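Local coordinates for retropepsin-like aspartic endopeptidase domain-containing protein (Legionella pneumophila subsp. pneumophila str. Philadelphia 1, PDB 2PMA), which has no established function but belongs to a retropepsin-like family and is probably related to aspartic endopeptidases, at residues T12-L20 with V53-E63; K23-H34 with F117-I128. All coordinates share one frame; numbering follows the deposited sequence.

Contact 1: residues T12-L20 with V53-E63. With ACT (acetate ion), chain C.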
loop_
_atom_site.group_PDB
_atom_site.type_symbol
_atom_site.label_atom_id
_atom_site.label_comp_id
_atom_site.label_asym_id
_atom_site.label_seq_id
_atom_site.Cartn_x
_atom_site.Cartn_y
_atom_site.Cartn_z
ATOM N N THR A 12 2.525 7.274 -4.238
ATOM C CA THR A 12 1.257 7.834 -4.677
ATOM C C THR A 12 0.311 6.719 -5.082
ATOM O O THR A 12 0.690 5.855 -5.868
ATOM C CB THR A 12 1.462 8.816 -5.842
ATOM O OG1 THR A 12 2.321 9.881 -5.423
ATOM C CG2 THR A 12 0.080 9.380 -6.288
ATOM N N LEU A 13 -0.910 6.729 -4.528
ATOM C CA LEU A 13 -1.963 5.796 -4.929
ATOM C C LEU A 13 -2.631 6.483 -6.108
ATOM O O LEU A 13 -3.530 7.305 -5.933
ATOM C CB LEU A 13 -2.966 5.547 -3.782
ATOM C CG LEU A 13 -2.478 4.654 -2.630
ATOM C CD1 LEU A 13 -1.173 5.155 -2.034
ATOM C CD2 LEU A 13 -3.504 4.479 -1.516
ATOM N N ILE A 14 -2.167 6.151 -7.312
ATOM C CA ILE A 14 -2.442 6.974 -8.490
ATOM C C ILE A 14 -3.929 7.101 -8.855
ATOM O O ILE A 14 -4.301 8.048 -9.524
ATOM C CB ILE A 14 -1.637 6.535 -9.697
ATOM C CG1 ILE A 14 -1.973 5.101 -10.089
ATOM C CG2 ILE A 14 -0.119 6.708 -9.404
ATOM C CD1 ILE A 14 -1.410 4.735 -11.459
ATOM N N ASP A 15 -4.763 6.173 -8.397
ATOM C CA ASP A 15 -6.179 6.205 -8.796
ATOM C C ASP A 15 -6.860 7.457 -8.267
ATOM O O ASP A 15 -7.831 7.939 -8.870
ATOM C CB ASP A 15 -6.914 5.014 -8.241
ATOM C CG ASP A 15 -6.602 3.759 -8.973
ATOM O OD1 ASP A 15 -5.745 3.799 -9.903
ATOM O OD2 ASP A 15 -7.206 2.735 -8.588
ATOM N N GLN A 16 -6.366 7.950 -7.138
ATOM C CA GLN A 16 -6.907 9.173 -6.509
ATOM C C GLN A 16 -5.846 10.267 -6.379
ATOM O O GLN A 16 -6.076 11.272 -5.687
ATOM C CB GLN A 16 -7.527 8.827 -5.129
ATOM C CG GLN A 16 -8.821 7.993 -5.244
ATOM C CD GLN A 16 -10.039 8.890 -5.682
ATOM O OE1 GLN A 16 -9.878 9.897 -6.361
ATOM N NE2 GLN A 16 -11.203 8.533 -5.264
ATOM N N ASN A 17 -4.708 10.104 -7.075
ATOM C CA ASN A 17 -3.563 11.027 -6.950
ATOM C C ASN A 17 -3.289 11.340 -5.495
ATOM O O ASN A 17 -3.138 12.497 -5.136
ATOM C CB ASN A 17 -3.834 12.330 -7.716
ATOM C CG ASN A 17 -3.983 12.091 -9.215
ATOM O OD1 ASN A 17 -3.001 12.006 -9.918
ATOM N ND2 ASN A 17 -5.215 11.996 -9.689
ATOM N N LEU A 18 -3.240 10.304 -4.672
ATOM C CA LEU A 18 -3.152 10.465 -3.226
ATOM C C LEU A 18 -1.729 10.094 -2.833
ATOM O O LEU A 18 -1.368 8.927 -2.938
ATOM C CB LEU A 18 -4.124 9.501 -2.528
ATOM C CG LEU A 18 -4.002 9.467 -0.984
ATOM C CD1 LEU A 18 -4.224 10.871 -0.376
ATOM C CD2 LEU A 18 -5.017 8.468 -0.445
ATOM N N THR A 19 -0.959 11.085 -2.400
ATOM C CA THR A 19 0.424 10.844 -1.987
ATOM C C THR A 19 0.486 10.660 -0.461
ATOM O O THR A 19 -0.035 11.488 0.304
ATOM C CB THR A 19 1.350 11.953 -2.512
ATOM O OG1 THR A 19 1.238 12.007 -3.935
ATOM C CG2 THR A 19 2.824 11.641 -2.189
ATOM N N LEU A 20 1.082 9.560 -0.026
ATOM C CA LEU A 20 1.159 9.203 1.401
ATOM C C LEU A 20 2.615 8.929 1.770
ATOM O O LEU A 20 3.426 8.546 0.897
ATOM C CB LEU A 20 0.378 7.915 1.666
ATOM C CG LEU A 20 -1.119 7.910 1.344
ATOM C CD1 LEU A 20 -1.705 6.554 1.665
ATOM C CD2 LEU A 20 -1.814 9.006 2.160
ATOM N N VAL A 53 -9.615 5.315 2.137
ATOM C CA VAL A 53 -8.467 5.732 2.929
ATOM C C VAL A 53 -8.693 7.092 3.609
ATOM O O VAL A 53 -8.825 8.111 2.920
ATOM C CB VAL A 53 -7.203 5.818 2.020
ATOM C CG1 VAL A 53 -5.941 6.287 2.842
ATOM C CG2 VAL A 53 -6.986 4.459 1.313
ATOM N N PRO A 54 -8.722 7.126 4.957
ATOM C CA PRO A 54 -8.935 8.398 5.671
ATOM C C PRO A 54 -7.614 9.146 5.840
ATOM O O PRO A 54 -6.574 8.521 6.051
ATOM C CB PRO A 54 -9.510 7.969 7.029
ATOM C CG PRO A 54 -9.002 6.519 7.235
ATOM C CD PRO A 54 -8.653 5.944 5.854
ATOM N N THR A 55 -7.618 10.459 5.662
ATOM C CA THR A 55 -6.373 11.227 5.832
ATOM C C THR A 55 -6.695 12.543 6.507
ATOM O O THR A 55 -7.870 12.890 6.703
ATOM C CB THR A 55 -5.693 11.583 4.472
ATOM O OG1 THR A 55 -6.454 12.619 3.852
ATOM C CG2 THR A 55 -5.631 10.384 3.498
ATOM N N LYS A 56 -5.658 13.317 6.814
ATOM C CA LYS A 56 -5.882 14.677 7.320
ATOM C C LYS A 56 -6.557 15.613 6.315
ATOM O O LYS A 56 -7.161 16.628 6.701
ATOM C CB LYS A 56 -4.558 15.275 7.820
ATOM C CG LYS A 56 -4.028 14.512 9.021
ATOM C CD LYS A 56 -4.932 14.676 10.246
ATOM C CE LYS A 56 -5.282 13.323 10.913
ATOM N NZ LYS A 56 -4.114 12.375 11.037
ATOM N N THR A 57 -6.447 15.300 5.029
ATOM C CA THR A 57 -7.130 16.131 4.013
ATOM C C THR A 57 -8.463 15.511 3.571
ATOM O O THR A 57 -8.946 15.788 2.446
ATOM C CB THR A 57 -6.242 16.372 2.779
ATOM O OG1 THR A 57 -5.993 15.136 2.078
ATOM C CG2 THR A 57 -4.920 17.044 3.204
ATOM N N GLY A 58 -9.033 14.630 4.407
ATOM C CA GLY A 58 -10.272 13.975 4.061
ATOM C C GLY A 58 -10.144 12.550 3.552
ATOM O O GLY A 58 -9.057 11.927 3.599
ATOM N N ASP A 59 -11.260 12.029 3.067
ATOM C CA ASP A 59 -11.357 10.604 2.740
ATOM C C ASP A 59 -11.181 10.424 1.218
ATOM O O ASP A 59 -11.686 11.279 0.438
ATOM C CB ASP A 59 -12.773 10.096 3.082
ATOM C CG ASP A 59 -13.076 10.059 4.574
ATOM O OD1 ASP A 59 -12.163 9.827 5.370
ATOM O OD2 ASP A 59 -14.270 10.228 4.934
ATOM N N TYR A 60 -10.540 9.306 0.802
ATOM C CA TYR A 60 -10.341 8.961 -0.631
ATOM C C TYR A 60 -10.881 7.552 -0.846
ATOM O O TYR A 60 -10.426 6.632 -0.173
ATOM C CB TYR A 60 -8.829 8.980 -1.043
ATOM C CG TYR A 60 -8.250 10.432 -0.883
ATOM C CD1 TYR A 60 -8.104 11.270 -1.998
ATOM C CD2 TYR A 60 -7.961 10.958 0.376
ATOM C CE1 TYR A 60 -7.654 12.645 -1.825
ATOM C CE2 TYR A 60 -7.481 12.283 0.555
ATOM C CZ TYR A 60 -7.333 13.112 -0.572
ATOM O OH TYR A 60 -6.902 14.408 -0.446
ATOM N N SER A 61 -11.751 7.408 -1.843
ATOM C CA SER A 61 -12.396 6.123 -2.112
ATOM C C SER A 61 -11.657 5.401 -3.251
ATOM O O SER A 61 -11.277 6.041 -4.287
ATOM C CB SER A 61 -13.876 6.365 -2.445
ATOM O OG SER A 61 -14.542 5.112 -2.593
ATOM N N PHE A 62 -11.425 4.094 -3.058
ATOM C CA PHE A 62 -10.784 3.279 -4.077
ATOM C C PHE A 62 -11.604 2.021 -4.339
ATOM O O PHE A 62 -12.394 1.600 -3.487
ATOM C CB PHE A 62 -9.419 2.820 -3.555
ATOM C CG PHE A 62 -8.424 3.925 -3.389
ATOM C CD1 PHE A 62 -7.508 4.181 -4.411
ATOM C CD2 PHE A 62 -8.411 4.711 -2.237
ATOM C CE1 PHE A 62 -6.572 5.224 -4.309
ATOM C CE2 PHE A 62 -7.464 5.737 -2.099
ATOM C CZ PHE A 62 -6.533 5.994 -3.151
ATOM N N GLU A 63 -11.363 1.392 -5.493
ATOM C CA GLU A 63 -11.802 -0.006 -5.686
ATOM C C GLU A 63 -10.561 -0.803 -6.099
ATOM O O GLU A 63 -9.680 -0.299 -6.845
ATOM C CB GLU A 63 -12.897 -0.114 -6.743
ATOM C CG GLU A 63 -14.160 0.707 -6.367
ATOM C CD GLU A 63 -15.338 0.470 -7.319
ATOM O OE1 GLU A 63 -15.096 -0.102 -8.392
ATOM O OE2 GLU A 63 -16.488 0.868 -6.968
HETATM C C ACT C . -2.671 13.952 1.755
HETATM O O ACT C . -3.724 14.204 1.120
HETATM O OXT ACT C . -2.803 13.506 2.916
HETATM C CH3 ACT C . -1.314 14.176 1.163
HETATM O O HOH W 1 -9.606 3.029 -7.365
#
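Two beta hairpins pack through their side chains, the tight turn of 12-20 lying over 53-63 near one end of the curled mixed sheet, with Leu18 and Gln16 set against Tyr60 and Phe62. No backbone bond joins the segments. Leu18 CD1 sits over the centre of the phenol ring, 3.7 Å from the Tyr60 centroid in a CH-pi contact, while Leu18 CD2 meets the edge of the Phe62 ring, 4.0 Å from Phe62 CZ. One face of Phe62 is covered by Gln16 CG, 3.9 Å from the ring centroid, and Leu13 CB comes obliquely to within 3.6 Å of Phe62 CZ. The Gln16 chain bends at chi2 (-76°), running past the ring with its amide plane nearly perpendicular to it. That bend brings Gln16 NE2 to Ser61 O, at 2.7 Å on a lone pair in the carbonyl plane (N-H...O 159°). Beyond Phe62 in the chain, one water accepts from Glu63 N and donates to Asp15 OD2, while Asp15 OD1 is held by Asn97. A G1 bulge at Asn17 and Leu18 opposite Leu13 shapes the turn of 12-20; in the 55-58 turn, Thr55 OG1 accepts from Thr57 N in an ST turn, and Thr57 OG1 donates to an acetate O at 2.6 Å, the ion probably from the crystallisation liquor. The chemistry implies an apolar seam gripped at its margin by one direct amide bond and one water bridge.

Contact 2: residues K23-H34 with F117-I128. With ACT (acetate ion), chain E; FMT (formic acid), chain H.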
loop_
_atom_site.group_PDB
_atom_site.type_symbol
_atom_site.label_atom_id
_atom_site.label_comp_id
_atom_site.label_asym_id
_atom_site.label_seq_id
_atom_site.Cartn_x
_atom_site.Cartn_y
_atom_site.Cartn_z
ATOM N N LYS A 23 6.297 3.557 4.806
ATOM C CA LYS A 23 7.487 2.976 5.396
ATOM C C LYS A 23 7.879 1.752 4.595
ATOM O O LYS A 23 7.042 0.915 4.266
ATOM C CB LYS A 23 7.258 2.604 6.870
ATOM C CG LYS A 23 8.516 2.071 7.557
ATOM C CD LYS A 23 8.420 2.142 9.057
ATOM C CE LYS A 23 7.466 1.071 9.566
ATOM N NZ LYS A 23 7.626 0.949 11.074
ATOM N N LEU A 24 9.163 1.656 4.249
ATOM C CA LEU A 24 9.670 0.487 3.517
ATOM C C LEU A 24 10.305 -0.429 4.565
ATOM O O LEU A 24 11.300 -0.064 5.214
ATOM C CB LEU A 24 10.687 0.921 2.455
ATOM C CG LEU A 24 10.108 1.463 1.139
ATOM C CD1 LEU A 24 9.319 2.745 1.364
ATOM C CD2 LEU A 24 11.255 1.724 0.126
ATOM N N ASP A 25 9.682 -1.594 4.747
ATOM C CA ASP A 25 9.873 -2.431 5.919
ATOM C C ASP A 25 10.345 -3.805 5.462
ATOM O O ASP A 25 9.542 -4.649 5.084
ATOM C CB ASP A 25 8.525 -2.566 6.649
ATOM C CG ASP A 25 8.618 -3.350 7.952
ATOM O OD1 ASP A 25 9.651 -3.965 8.245
ATOM O OD2 ASP A 25 7.642 -3.319 8.727
ATOM N N THR A 26 11.651 -4.050 5.536
ATOM C CA THR A 26 12.194 -5.326 5.052
ATOM C C THR A 26 11.884 -6.494 6.023
ATOM O O THR A 26 12.074 -7.650 5.667
ATOM C CB THR A 26 13.704 -5.232 4.786
ATOM O OG1 THR A 26 14.346 -4.865 6.008
ATOM C CG2 THR A 26 14.005 -4.142 3.724
ATOM N N GLY A 27 11.372 -6.190 7.220
ATOM C CA GLY A 27 11.022 -7.223 8.190
ATOM C C GLY A 27 9.675 -7.906 7.926
ATOM O O GLY A 27 9.375 -8.944 8.509
ATOM N N ALA A 28 8.886 -7.329 7.036
ATOM C CA ALA A 28 7.537 -7.847 6.679
ATOM C C ALA A 28 7.469 -8.258 5.204
ATOM O O ALA A 28 7.987 -7.567 4.339
ATOM C CB ALA A 28 6.524 -6.760 6.928
ATOM N N LYS A 29 6.808 -9.372 4.905
ATOM C CA LYS A 29 6.613 -9.767 3.513
ATOM C C LYS A 29 5.546 -8.907 2.823
ATOM O O LYS A 29 5.741 -8.484 1.687
ATOM C CB LYS A 29 6.201 -11.243 3.430
ATOM C CG LYS A 29 6.249 -11.799 2.022
ATOM C CD LYS A 29 5.775 -13.248 1.987
ATOM C CE LYS A 29 5.318 -13.594 0.577
ATOM N NZ LYS A 29 6.513 -13.708 -0.320
ATOM N N SER A 30 4.429 -8.663 3.516
ATOM C CA SER A 30 3.247 -8.031 2.924
ATOM C C SER A 30 3.265 -6.525 3.024
ATOM O O SER A 30 3.893 -5.971 3.929
ATOM C CB SER A 30 1.971 -8.503 3.671
ATOM O OG SER A 30 1.883 -9.893 3.594
ATOM N N ALA A 31 2.526 -5.873 2.133
ATOM C CA ALA A 31 2.281 -4.408 2.242
ATOM C C ALA A 31 0.916 -4.224 2.923
ATOM O O ALA A 31 0.072 -5.133 2.851
ATOM C CB ALA A 31 2.289 -3.765 0.855
ATOM N N SER A 32 0.711 -3.098 3.605
ATOM C CA SER A 32 -0.545 -2.879 4.327
ATOM C C SER A 32 -0.905 -1.410 4.245
ATOM O O SER A 32 -0.025 -0.533 4.170
ATOM C CB SER A 32 -0.453 -3.319 5.788
ATOM O OG SER A 32 0.612 -2.679 6.447
ATOM N N LEU A 33 -2.202 -1.155 4.234
ATOM C CA LEU A 33 -2.730 0.185 4.101
ATOM C C LEU A 33 -3.944 0.314 5.009
ATOM O O LEU A 33 -4.867 -0.535 4.948
ATOM C CB LEU A 33 -3.206 0.375 2.641
ATOM C CG LEU A 33 -3.959 1.674 2.284
ATOM C CD1 LEU A 33 -3.069 2.969 2.441
ATOM C CD2 LEU A 33 -4.479 1.615 0.832
ATOM N N HIS A 34 -3.978 1.342 5.850
ATOM C CA HIS A 34 -5.182 1.515 6.682
ATOM C C HIS A 34 -6.358 1.976 5.825
ATOM O O HIS A 34 -6.273 2.965 5.076
ATOM C CB HIS A 34 -4.946 2.456 7.851
ATOM C CG HIS A 34 -6.180 2.678 8.679
ATOM N ND1 HIS A 34 -6.654 3.934 8.982
ATOM C CD2 HIS A 34 -7.075 1.801 9.197
ATOM C CE1 HIS A 34 -7.761 3.823 9.702
ATOM N NE2 HIS A 34 -8.053 2.543 9.828
ATOM N N PHE A 117 -0.685 4.396 14.344
ATOM C CA PHE A 117 0.443 4.156 13.441
ATOM C C PHE A 117 1.062 5.496 13.098
ATOM O O PHE A 117 0.413 6.539 13.258
ATOM C CB PHE A 117 -0.043 3.489 12.139
ATOM C CG PHE A 117 -1.149 4.258 11.426
ATOM C CD1 PHE A 117 -2.478 3.860 11.550
ATOM C CD2 PHE A 117 -0.852 5.382 10.644
ATOM C CE1 PHE A 117 -3.489 4.553 10.905
ATOM C CE2 PHE A 117 -1.849 6.100 10.009
ATOM C CZ PHE A 117 -3.182 5.677 10.122
ATOM N N LEU A 118 2.295 5.480 12.600
ATOM C CA LEU A 118 2.899 6.724 12.121
ATOM C C LEU A 118 2.688 6.933 10.611
ATOM O O LEU A 118 2.461 8.074 10.176
ATOM C CB LEU A 118 4.389 6.763 12.464
ATOM C CG LEU A 118 4.993 8.122 12.852
ATOM C CD1 LEU A 118 6.484 7.974 13.127
ATOM C CD2 LEU A 118 4.737 9.236 11.810
ATOM N N TYR A 119 2.758 5.828 9.849
ATOM C CA TYR A 119 2.732 5.797 8.372
ATOM C C TYR A 119 1.532 4.987 7.877
ATOM O O TYR A 119 1.370 3.818 8.246
ATOM C CB TYR A 119 4.018 5.150 7.838
ATOM C CG TYR A 119 5.238 5.832 8.383
ATOM C CD1 TYR A 119 5.984 5.256 9.406
ATOM C CD2 TYR A 119 5.594 7.097 7.936
ATOM C CE1 TYR A 119 7.111 5.907 9.922
ATOM C CE2 TYR A 119 6.697 7.762 8.453
ATOM C CZ TYR A 119 7.452 7.156 9.436
ATOM O OH TYR A 119 8.532 7.833 9.944
ATOM N N PRO A 120 0.668 5.622 7.077
ATOM C CA PRO A 120 -0.566 4.979 6.622
ATOM C C PRO A 120 -0.343 3.806 5.661
ATOM O O PRO A 120 -1.254 2.985 5.501
ATOM C CB PRO A 120 -1.333 6.139 5.920
ATOM C CG PRO A 120 -0.293 7.069 5.523
ATOM C CD PRO A 120 0.798 7.004 6.568
ATOM N N LEU A 121 0.830 3.735 5.022
ATOM C CA LEU A 121 1.116 2.700 4.018
ATOM C C LEU A 121 2.438 2.045 4.423
ATOM O O LEU A 121 3.400 2.745 4.748
ATOM C CB LEU A 121 1.265 3.336 2.620
ATOM C CG LEU A 121 1.632 2.403 1.447
ATOM C CD1 LEU A 121 0.652 1.231 1.292
ATOM C CD2 LEU A 121 1.758 3.200 0.109
ATOM N N LEU A 122 2.474 0.720 4.434
ATOM C CA LEU A 122 3.726 0.013 4.714
ATOM C C LEU A 122 3.994 -0.845 3.479
ATOM O O LEU A 122 3.109 -1.591 3.037
ATOM C CB LEU A 122 3.539 -0.832 5.957
ATOM C CG LEU A 122 4.712 -1.599 6.556
ATOM C CD1 LEU A 122 4.382 -1.896 8.018
ATOM C CD2 LEU A 122 4.984 -2.898 5.768
ATOM N N LEU A 123 5.198 -0.747 2.918
ATOM C CA LEU A 123 5.589 -1.562 1.777
ATOM C C LEU A 123 6.573 -2.593 2.297
ATOM O O LEU A 123 7.602 -2.234 2.841
ATOM C CB LEU A 123 6.251 -0.659 0.719
ATOM C CG LEU A 123 5.343 0.450 0.174
ATOM C CD1 LEU A 123 6.179 1.265 -0.833
ATOM C CD2 LEU A 123 4.059 -0.173 -0.505
ATOM N N GLY A 124 6.239 -3.872 2.150
ATOM C CA GLY A 124 7.074 -4.941 2.675
ATOM C C GLY A 124 7.976 -5.470 1.578
ATOM O O GLY A 124 8.146 -4.819 0.535
ATOM N N ARG A 125 8.531 -6.657 1.795
ATOM C CA ARG A 125 9.532 -7.214 0.887
ATOM C C ARG A 125 8.978 -7.449 -0.504
ATOM O O ARG A 125 9.642 -7.129 -1.475
ATOM C CB ARG A 125 10.132 -8.516 1.434
ATOM C CG ARG A 125 10.885 -8.310 2.740
ATOM C CD ARG A 125 11.741 -9.551 3.046
ATOM N NE ARG A 125 10.927 -10.751 3.350
ATOM C CZ ARG A 125 10.351 -11.019 4.520
ATOM N NH1 ARG A 125 10.439 -10.178 5.544
ATOM N NH2 ARG A 125 9.678 -12.157 4.682
ATOM N N ASP A 126 7.751 -7.977 -0.608
ATOM C CA ASP A 126 7.188 -8.230 -1.927
ATOM C C ASP A 126 7.133 -6.938 -2.751
ATOM O O ASP A 126 7.467 -6.964 -3.930
ATOM C CB ASP A 126 5.790 -8.869 -1.837
ATOM C CG ASP A 126 5.835 -10.329 -1.370
ATOM O OD1 ASP A 126 6.932 -10.928 -1.336
ATOM O OD2 ASP A 126 4.765 -10.881 -1.050
ATOM N N ALA A 127 6.657 -5.843 -2.147
ATOM C CA ALA A 127 6.536 -4.553 -2.836
ATOM C C ALA A 127 7.920 -4.002 -3.179
ATOM O O ALA A 127 8.134 -3.511 -4.268
ATOM C CB ALA A 127 5.766 -3.527 -1.971
ATOM N N ILE A 128 8.843 -4.057 -2.230
ATOM C CA ILE A 128 10.197 -3.501 -2.472
ATOM C C ILE A 128 10.831 -4.255 -3.649
ATOM O O ILE A 128 11.478 -3.652 -4.532
ATOM C CB ILE A 128 11.062 -3.603 -1.208
ATOM C CG1 ILE A 128 10.455 -2.715 -0.100
ATOM C CG2 ILE A 128 12.501 -3.091 -1.497
ATOM C CD1 ILE A 128 10.917 -3.060 1.329
HETATM C C ACT E . 7.612 -12.315 7.109
HETATM O O ACT E . 7.365 -13.283 6.348
HETATM O OXT ACT E . 8.827 -12.154 7.422
HETATM C CH3 ACT E . 6.507 -11.419 7.601
HETATM C C FMT H . 9.800 -13.086 1.164
HETATM O O1 FMT H . 9.863 -14.035 1.961
HETATM O O2 FMT H . 10.664 -12.211 1.014
HETATM O O HOH W 2 5.100 -6.020 0.285
HETATM O O HOH W 3 -4.011 4.559 5.406
#
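Leu122 is the main bump, its forked end filling a hollow formed by Asp25, Ala28, Ser30 and Ser32. Leu122 CD1 lies 3.6 Å from Asp25 OD2, Leu122 CD2 3.7 Å from Asp25 CB with Ala28 CB beyond, and Ser32 OG rests against Leu122 CB. Leu122 CG stands anti to the backbone N (chi1 -175°), which carries both methyls across the aspartate side chain. On the opposite sheet face Leu123 and Leu24 run side by side, Leu123 CD1 4.1 Å from Leu24 CD1. Ala31 CB faces both Leu123 CD2 and Ala127 CB. Ile128 CD1 touches Leu24 CB and Thr26 CG2. Strand 121-123 lies between 23-24, parallel, and 31-34, antiparallel, hydrogen-bonded to both: the psi motif of aspartic peptidases. The connecting loop carries their Asp-Thr-Gly signature at Asp25-Thr26-Gly27, so Asp25 is probably the active-site aspartate; its OD1 accepts from Gly27 N in an Asx turn. Gly124, bare of side chain at the helix N-cap, lets Ala28 O come to 3.2 Å from its CA, and the same oxygen accepts from Arg125 N at 2.8 Å. Arg125 folds back at chi3 (-67°), laying one guanidinium face over Lys29 N while Arg125 NH1 reaches Thr26 O at 3.0 Å; an acetate ion and a formic acid, probably from the crystallisation liquor, accept from its edge N-H groups. Lys29 NZ forms a 3.0 Å salt bridge with Asp126 OD1 on its syn lone pair.

Contacts 1 and 2 have centres about 17 Å apart and interleave along the chain, in the order 12-20, 23-34, 53-63, 117-128. Both use strand 18-24, and strands 31-43 and 46-55, consecutive in sequence, carry part of one segment of each. Their strands belong to the same curled mixed sheet, so the hairpin packing of contact 1 and the psi motif of contact 2 are parts of one domain. They meet at Leu33, whose CD2 lies 3.8 Å from both Val53 CG2 and Leu13 CD2, and Leu20 packs against it too. Leu33 thus joins the hairpin packing to the psi motif that carries the probable active-site loop.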